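Local coordinates for protein coenzyme A transferase (Yersinia pestis, PDB 3QLI) that probably transfers coenzyme A between carboxylic acids such as acetate and their thioesters, at residues 178-183 with 204-209; 259-264 with 277-282. One frame throughout, in Å; residues are numbered along the deposited sequence.

In the fold
The two contacts follow one another along the chain without nesting or crossing. Contact 1 comes first. It closes a 20-residue loop that holds strands 193-195 and 201-204, and it joins the ends of strands 175-180 and 201-204 at one margin of the parallel sheet of the N-terminal family region. The chain then passes through helix 220-230 into the second sheet. Contact 2 closes a 12-residue loop, mostly helix 268-276, beside the outer strand 260-261 of that mixed sheet. The contact centres lie 29 Å apart and their nearest atoms about 15 Å, so the two do not touch.

Contact 1: residues 178-183 with 204-209; sequences VEVNRY and ENHVPL
Asn181 grips the backbone of Val207 with both ends of its amide. Its ND2 gives a hydrogen bond to Val207 O at 2.8 Å, nearly in the plane of both groups. Its OD1 accepts from Val207 N at 3.2 Å, a more bent bond. CG of Asn181 stands anti to the backbone N (chi1 -176°) and lies 3.3 Å from Asn205 O. Next along the chain, Arg182 N donates to His206 ND1 at 3.0 Å, close to the imidazole plane. The Arg182 side chain crosses His206 at about a right angle, with NH1 3.3 Å from His206 CB. Tyr183 lays one ring face against Pro208, whose CA makes a CH-pi contact 4.0 Å from the ring centroid.

At the other end, Val180 and Glu204 form a parallel beta bridge. Asn205 N donates almost straight to Val180 O at 2.9 Å. Asn205 ND2 gives a hydrogen bond to Glu179 OE2 on the anti side, tilted out of the carboxylate plane, and a water joins that oxygen to Asn205 O. Glu179 is set by the start of helix 52-63, since its carboxylate also accepts from the backbone N of Ala53 and Leu54.

An Asx turn positions the central amide: Tyr183 N donates to Asn181 OD1 at 2.9 Å, from the face opposite Val207 N. The strand pairing of the parallel sheet is thus carried on by side chains after regular strand ends. With donors on both faces of OD1 and an acceptor at ND2, the Asn181 amide is fixed in its flip. The bond from Arg182 N implies that His206 ND1 carries no proton here.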
ATOM      1  N   VAL A 178     -16.068 -21.454 -22.741  1.00 13.75           N
ATOM      2  CA  VAL A 178     -15.754 -20.300 -23.588  1.00 12.88           C
ATOM      3  C   VAL A 178     -16.884 -19.944 -24.547  1.00 15.44           C
ATOM      4  O   VAL A 178     -17.659 -20.799 -24.977  1.00 15.70           O
ATOM      5  CB  VAL A 178     -14.463 -20.507 -24.401  1.00 14.35           C
ATOM      6  CG1 VAL A 178     -13.307 -20.869 -23.480  1.00 14.65           C
ATOM      7  CG2 VAL A 178     -14.673 -21.573 -25.457  1.00 13.06           C
ATOM      8  N   GLU A 179     -16.961 -18.661 -24.868  1.00 13.87           N
ATOM      9  CA  GLU A 179     -17.864 -18.168 -25.887  1.00 14.57           C
ATOM     10  C   GLU A 179     -17.008 -17.591 -27.007  1.00 15.75           C
ATOM     11  O   GLU A 179     -16.398 -16.526 -26.862  1.00 13.95           O
ATOM     12  CB  GLU A 179     -18.786 -17.104 -25.293  1.00 13.64           C
ATOM     13  CG  GLU A 179     -19.739 -16.455 -26.298  1.00 17.11           C
ATOM     14  CD  GLU A 179     -20.926 -15.804 -25.606  1.00 17.54           C
ATOM     15  OE1 GLU A 179     -21.340 -16.322 -24.541  1.00 16.00           O
ATOM     16  OE2 GLU A 179     -21.449 -14.784 -26.116  1.00 16.39           O
ATOM     17  N   VAL A 180     -16.938 -18.332 -28.108  1.00 14.31           N
ATOM     18  CA  VAL A 180     -16.163 -17.948 -29.273  1.00 14.78           C
ATOM     19  C   VAL A 180     -16.853 -16.784 -29.981  1.00 19.72           C
ATOM     20  O   VAL A 180     -18.070 -16.802 -30.210  1.00 18.76           O
ATOM     21  CB  VAL A 180     -15.998 -19.149 -30.246  1.00 17.81           C
ATOM     22  CG1 VAL A 180     -15.503 -18.685 -31.634  1.00 16.89           C
ATOM     23  CG2 VAL A 180     -15.068 -20.201 -29.647  1.00 18.42           C
ATOM     24  N   ASN A 181     -16.073 -15.769 -30.318  1.00 15.05           N
ATOM     25  CA  ASN A 181     -16.604 -14.576 -30.968  1.00 16.55           C
ATOM     26  C   ASN A 181     -15.567 -14.054 -31.941  1.00 20.45           C
ATOM     27  O   ASN A 181     -14.477 -13.667 -31.527  1.00 16.84           O
ATOM     28  CB  ASN A 181     -16.916 -13.515 -29.908  1.00 17.17           C
ATOM     29  CG  ASN A 181     -17.554 -12.278 -30.486  1.00 18.00           C
ATOM     30  OD1 ASN A 181     -17.705 -12.154 -31.699  1.00 20.43           O
ATOM     31  ND2 ASN A 181     -17.948 -11.358 -29.621  1.00 15.86           N
ATOM     32  N   ARG A 182     -15.887 -14.037 -33.233  1.00 21.98           N
ATOM     33  CA  ARG A 182     -14.897 -13.611 -34.224  1.00 20.42           C
ATOM     34  C   ARG A 182     -14.551 -12.134 -34.055  1.00 22.80           C
ATOM     35  O   ARG A 182     -13.540 -11.660 -34.580  1.00 21.34           O
ATOM     36  CB  ARG A 182     -15.363 -13.913 -35.656  1.00 26.26           C
ATOM     37  CG  ARG A 182     -16.600 -13.153 -36.069  1.00 30.57           C
ATOM     38  CD  ARG A 182     -16.913 -13.324 -37.561  1.00 35.95           C
ATOM     39  NE  ARG A 182     -17.801 -12.255 -38.012  1.00 42.24           N
ATOM     40  CZ  ARG A 182     -19.125 -12.364 -38.103  1.00 45.15           C
ATOM     41  NH1 ARG A 182     -19.725 -13.509 -37.801  1.00 40.97           N
ATOM     42  NH2 ARG A 182     -19.847 -11.325 -38.512  1.00 45.84           N
ATOM     43  N   TYR A 183     -15.377 -11.405 -33.308  1.00 20.72           N
ATOM     44  CA  TYR A 183     -15.064 -10.002 -33.011  1.00 17.36           C
ATOM     45  C   TYR A 183     -14.026  -9.845 -31.896  1.00 16.45           C
ATOM     46  O   TYR A 183     -13.510  -8.750 -31.678  1.00 14.28           O
ATOM     47  CB  TYR A 183     -16.323  -9.212 -32.661  1.00 22.03           C
ATOM     48  CG  TYR A 183     -17.246  -8.999 -33.834  1.00 24.92           C
ATOM     49  CD1 TYR A 183     -17.154  -7.855 -34.615  1.00 31.15           C
ATOM     50  CD2 TYR A 183     -18.208  -9.944 -34.166  1.00 26.76           C
ATOM     51  CE1 TYR A 183     -17.997  -7.652 -35.695  1.00 33.59           C
ATOM     52  CE2 TYR A 183     -19.054  -9.753 -35.250  1.00 29.68           C
ATOM     53  CZ  TYR A 183     -18.946  -8.606 -36.006  1.00 33.26           C
ATOM     54  OH  TYR A 183     -19.785  -8.414 -37.083  1.00 40.61           O
ATOM     55  N   GLU A 204     -20.748 -20.536 -29.510  1.00 20.65           N
ATOM     56  CA  GLU A 204     -20.333 -19.547 -30.508  1.00 15.92           C
ATOM     57  C   GLU A 204     -21.376 -18.451 -30.595  1.00 22.66           C
ATOM     58  O   GLU A 204     -22.577 -18.725 -30.720  1.00 19.37           O
ATOM     59  CB  GLU A 204     -20.163 -20.193 -31.889  1.00 21.49           C
ATOM     60  CG  GLU A 204     -19.051 -21.239 -31.950  1.00 22.44           C
ATOM     61  CD  GLU A 204     -19.073 -22.095 -33.220  1.00 28.50           C
ATOM     62  OE1 GLU A 204     -20.152 -22.274 -33.830  1.00 27.47           O
ATOM     63  OE2 GLU A 204     -18.002 -22.612 -33.597  1.00 23.34           O
ATOM     64  N   ASN A 205     -20.913 -17.210 -30.524  1.00 18.64           N
ATOM     65  CA  ASN A 205     -21.784 -16.044 -30.577  1.00 18.89           C
ATOM     66  C   ASN A 205     -21.005 -14.857 -31.113  1.00 21.62           C
ATOM     67  O   ASN A 205     -20.275 -14.194 -30.364  1.00 20.71           O
ATOM     68  CB  ASN A 205     -22.347 -15.702 -29.192  1.00 17.95           C
ATOM     69  CG  ASN A 205     -23.410 -14.617 -29.253  1.00 24.20           C
ATOM     70  OD1 ASN A 205     -24.310 -14.675 -30.090  1.00 27.19           O
ATOM     71  ND2 ASN A 205     -23.307 -13.619 -28.379  1.00 20.41           N
ATOM     72  N   HIS A 206     -21.164 -14.588 -32.407  1.00 20.74           N
ATOM     73  CA  HIS A 206     -20.414 -13.519 -33.077  1.00 21.37           C
ATOM     74  C   HIS A 206     -21.172 -12.209 -33.051  1.00 23.82           C
ATOM     75  O   HIS A 206     -22.131 -12.029 -33.803  1.00 23.84           O
ATOM     76  CB  HIS A 206     -20.121 -13.914 -34.524  1.00 23.55           C
ATOM     77  CG  HIS A 206     -19.516 -15.277 -34.659  1.00 23.05           C
ATOM     78  ND1 HIS A 206     -18.236 -15.565 -34.235  1.00 21.38           N
ATOM     79  CD2 HIS A 206     -20.013 -16.430 -35.168  1.00 24.13           C
ATOM     80  CE1 HIS A 206     -17.971 -16.838 -34.472  1.00 26.37           C
ATOM     81  NE2 HIS A 206     -19.033 -17.385 -35.038  1.00 27.72           N
ATOM     82  N   VAL A 207     -20.744 -11.297 -32.178  1.00 21.32           N
ATOM     83  CA  VAL A 207     -21.376  -9.992 -32.035  1.00 22.92           C
ATOM     84  C   VAL A 207     -20.299  -8.989 -31.667  1.00 22.13           C
ATOM     85  O   VAL A 207     -19.304  -9.346 -31.043  1.00 19.26           O
ATOM     86  CB  VAL A 207     -22.461  -9.982 -30.937  1.00 23.77           C
ATOM     87  CG1 VAL A 207     -23.638 -10.878 -31.328  1.00 27.56           C
ATOM     88  CG2 VAL A 207     -21.867 -10.417 -29.599  1.00 22.65           C
ATOM     89  N   PRO A 208     -20.475  -7.732 -32.069  1.00 23.82           N
ATOM     90  CA  PRO A 208     -19.410  -6.777 -31.756  1.00 21.30           C
ATOM     91  C   PRO A 208     -19.180  -6.681 -30.248  1.00 21.77           C
ATOM     92  O   PRO A 208     -20.111  -6.861 -29.462  1.00 19.95           O
ATOM     93  CB  PRO A 208     -19.950  -5.461 -32.313  1.00 28.56           C
ATOM     94  CG  PRO A 208     -20.860  -5.901 -33.460  1.00 23.06           C
ATOM     95  CD  PRO A 208     -21.506  -7.164 -32.959  1.00 27.73           C
ATOM     96  N   LEU A 209     -17.947  -6.400 -29.846  1.00 20.83           N
ATOM     97  CA  LEU A 209     -17.648  -6.251 -28.426  1.00 20.44           C
ATOM     98  C   LEU A 209     -18.289  -4.982 -27.874  1.00 21.58           C
ATOM     99  O   LEU A 209     -18.436  -4.000 -28.592  1.00 21.73           O
ATOM    100  CB  LEU A 209     -16.134  -6.182 -28.213  1.00 20.94           C
ATOM    101  CG  LEU A 209     -15.301  -7.382 -28.665  1.00 19.49           C
ATOM    102  CD1 LEU A 209     -13.828  -7.179 -28.282  1.00 17.30           C
ATOM    103  CD2 LEU A 209     -15.828  -8.684 -28.099  1.00 18.98           C
TER
HETATM  104  O   HOH W   1     -20.017 -13.280 -27.871  1.00 18.87           O

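Contact 2: residues 259-264 with 277-282; sequences LGIHTE and GVVTNQ
Leu259 and Val279 form a single backbone bridge, and most of the polar contact is main chain. Leu259 N donates to Val278 O at 3.0 Å. Leu259 O accepts twice, from Thr280 N at 2.8 Å and from Asn281 N at 2.9 Å. The second of these bonds is nearly straight (173°). Val279 CA adds a CA-H...O contact to the same oxygen.

One side chain extends this pairing. Asn281 OD1 accepts from Ile261 N at 2.8 Å and lies 3.2 Å from Gly260 CA. Asn281 ND2 bonds to Ser291 OG. Thr280 OG1 accepts from Gln282 N in an ST turn and also bonds to Asp258.

The joined parts are the outer strand 260-261 of the mixed sheet and the loop after helix 268-276; the helix itself ends in a Schellman motif at Gly277. Strand 260-261 leads on to Glu264, the residue linked covalently to CoA in a structure of this protein.

Apolar contacts fill the rest. Leu259 and Val278 lie side by side, with CD1 of Leu259 3.6 Å from CG1 of Val278. Ile261 crosses Val279 at about a right angle, its CD1 3.8 Å from Val279 CG2. Leu270 and Ile274 of helix 268-276 also pack on Ile261.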
ATOM      1  N   LEU A 259       8.513   6.414 -26.455  1.00 17.16           N
ATOM      2  CA  LEU A 259       7.721   6.106 -25.263  1.00 15.71           C
ATOM      3  C   LEU A 259       7.517   4.599 -25.131  1.00 19.83           C
ATOM      4  O   LEU A 259       7.611   3.844 -26.114  1.00 15.35           O
ATOM      5  CB  LEU A 259       6.369   6.811 -25.305  1.00 14.67           C
ATOM      6  CG  LEU A 259       6.423   8.336 -25.385  1.00 15.19           C
ATOM      7  CD1 LEU A 259       5.024   8.945 -25.286  1.00 19.13           C
ATOM      8  CD2 LEU A 259       7.310   8.880 -24.282  1.00 22.43           C
ATOM      9  N   GLY A 260       7.247   4.163 -23.903  1.00 15.33           N
ATOM     10  CA  GLY A 260       6.899   2.778 -23.652  1.00 14.53           C
ATOM     11  C   GLY A 260       5.523   2.707 -23.018  1.00 13.68           C
ATOM     12  O   GLY A 260       4.984   3.729 -22.566  1.00 12.17           O
ATOM     13  N   ILE A 261       4.952   1.504 -22.979  1.00 13.66           N
ATOM     14  CA  ILE A 261       3.670   1.297 -22.315  1.00 13.43           C
ATOM     15  C   ILE A 261       3.755   0.124 -21.347  1.00 12.87           C
ATOM     16  O   ILE A 261       4.177  -0.970 -21.720  1.00 13.81           O
ATOM     17  CB  ILE A 261       2.535   1.009 -23.331  1.00 12.77           C
ATOM     18  CG1 ILE A 261       2.183   2.269 -24.134  1.00 15.50           C
ATOM     19  CG2 ILE A 261       1.277   0.481 -22.609  1.00 12.63           C
ATOM     20  CD1 ILE A 261       1.185   2.007 -25.252  1.00 15.68           C
ATOM     21  N   HIS A 262       3.383   0.376 -20.097  1.00 12.50           N
ATOM     22  CA  HIS A 262       3.134  -0.682 -19.119  1.00 11.79           C
ATOM     23  C   HIS A 262       1.982  -0.182 -18.270  1.00 11.56           C
ATOM     24  O   HIS A 262       2.170   0.602 -17.321  1.00 11.56           O
ATOM     25  CB  HIS A 262       4.374  -0.942 -18.254  1.00 13.38           C
ATOM     26  CG  HIS A 262       4.170  -1.998 -17.209  1.00 13.38           C
ATOM     27  ND1 HIS A 262       4.755  -3.246 -17.279  1.00 13.75           N
ATOM     28  CD2 HIS A 262       3.435  -1.993 -16.069  1.00 11.05           C
ATOM     29  CE1 HIS A 262       4.399  -3.958 -16.223  1.00 15.18           C
ATOM     30  NE2 HIS A 262       3.605  -3.215 -15.467  1.00 13.48           N
ATOM     31  N   THR A 263       0.783  -0.621 -18.629  1.00 13.32           N
ATOM     32  CA  THR A 263      -0.428  -0.007 -18.131  1.00 11.60           C
ATOM     33  C   THR A 263      -1.348  -1.104 -17.617  1.00 13.77           C
ATOM     34  O   THR A 263      -1.223  -2.262 -18.023  1.00 12.29           O
ATOM     35  CB  THR A 263      -1.097   0.789 -19.265  1.00 12.66           C
ATOM     36  OG1 THR A 263      -2.187   1.559 -18.741  1.00 14.26           O
ATOM     37  CG2 THR A 263      -1.580  -0.157 -20.390  1.00 11.01           C
ATOM     38  N   GLU A 264      -2.249  -0.762 -16.701  1.00 12.10           N
ATOM     39  CA  GLU A 264      -3.254  -1.738 -16.285  1.00 12.55           C
ATOM     40  C   GLU A 264      -4.278  -1.900 -17.400  1.00 12.25           C
ATOM     41  O   GLU A 264      -4.426  -2.983 -17.962  1.00 14.01           O
ATOM     42  CB  GLU A 264      -3.936  -1.312 -14.992  1.00 12.90           C
ATOM     43  CG  GLU A 264      -4.969  -2.333 -14.473  1.00 13.99           C
ATOM     44  CD  GLU A 264      -5.857  -1.730 -13.394  1.00 13.96           C
ATOM     45  OE1 GLU A 264      -5.322  -1.311 -12.349  1.00 16.24           O
ATOM     46  OE2 GLU A 264      -7.084  -1.664 -13.607  1.00 17.42           O
ATOM     47  N   GLY A 277       3.672   5.399 -33.987  1.00 22.93           N
ATOM     48  CA  GLY A 277       5.098   5.116 -33.859  1.00 20.41           C
ATOM     49  C   GLY A 277       5.755   5.879 -32.719  1.00 23.88           C
ATOM     50  O   GLY A 277       6.983   5.854 -32.552  1.00 20.42           O
ATOM     51  N   VAL A 278       4.929   6.564 -31.932  1.00 19.24           N
ATOM     52  CA  VAL A 278       5.386   7.301 -30.761  1.00 18.88           C
ATOM     53  C   VAL A 278       5.861   6.348 -29.672  1.00 18.77           C
ATOM     54  O   VAL A 278       6.897   6.561 -29.034  1.00 19.75           O
ATOM     55  CB  VAL A 278       4.247   8.179 -30.193  1.00 23.13           C
ATOM     56  CG1 VAL A 278       4.628   8.758 -28.825  1.00 19.48           C
ATOM     57  CG2 VAL A 278       3.878   9.290 -31.187  1.00 22.01           C
ATOM     58  N   VAL A 279       5.078   5.300 -29.449  1.00 17.38           N
ATOM     59  CA  VAL A 279       5.432   4.263 -28.488  1.00 16.40           C
ATOM     60  C   VAL A 279       6.288   3.224 -29.205  1.00 18.37           C
ATOM     61  O   VAL A 279       5.832   2.596 -30.163  1.00 22.03           O
ATOM     62  CB  VAL A 279       4.160   3.589 -27.919  1.00 15.58           C
ATOM     63  CG1 VAL A 279       4.494   2.235 -27.232  1.00 15.51           C
ATOM     64  CG2 VAL A 279       3.427   4.526 -26.971  1.00 16.34           C
ATOM     65  N   THR A 280       7.525   3.051 -28.750  1.00 16.33           N
ATOM     66  CA  THR A 280       8.406   2.040 -29.318  1.00 19.99           C
ATOM     67  C   THR A 280       8.818   0.988 -28.281  1.00 19.65           C
ATOM     68  O   THR A 280       9.258  -0.102 -28.643  1.00 18.04           O
ATOM     69  CB  THR A 280       9.693   2.660 -29.869  1.00 17.86           C
ATOM     70  OG1 THR A 280      10.506   3.083 -28.771  1.00 19.18           O
ATOM     71  CG2 THR A 280       9.383   3.855 -30.749  1.00 20.37           C
ATOM     72  N   ASN A 281       8.708   1.329 -26.999  1.00 16.77           N
ATOM     73  CA  ASN A 281       9.093   0.418 -25.922  1.00 14.59           C
ATOM     74  C   ASN A 281      10.576   0.042 -25.891  1.00 18.43           C
ATOM     75  O   ASN A 281      10.978  -0.894 -25.191  1.00 18.35           O
ATOM     76  CB  ASN A 281       8.238  -0.855 -25.960  1.00 16.35           C
ATOM     77  CG  ASN A 281       6.794  -0.591 -25.591  1.00 17.45           C
ATOM     78  OD1 ASN A 281       6.485  -0.282 -24.437  1.00 15.97           O
ATOM     79  ND2 ASN A 281       5.900  -0.710 -26.566  1.00 15.61           N
ATOM     80  N   GLN A 282      11.391   0.780 -26.635  1.00 18.40           N
ATOM     81  CA  GLN A 282      12.816   0.498 -26.704  1.00 17.74           C
ATOM     82  C   GLN A 282      13.598   0.954 -25.469  1.00 23.14           C
ATOM     83  O   GLN A 282      14.731   0.524 -25.279  1.00 25.33           O
ATOM     84  CB  GLN A 282      13.429   1.107 -27.972  1.00 22.30           C
ATOM     85  CG  GLN A 282      12.992   0.370 -29.231  1.00 25.16           C
ATOM     86  CD  GLN A 282      13.225  -1.127 -29.106  1.00 32.62           C
ATOM     87  OE1 GLN A 282      14.288  -1.562 -28.657  1.00 38.05           O
ATOM     88  NE2 GLN A 282      12.227  -1.921 -29.474  1.00 31.60           N
TER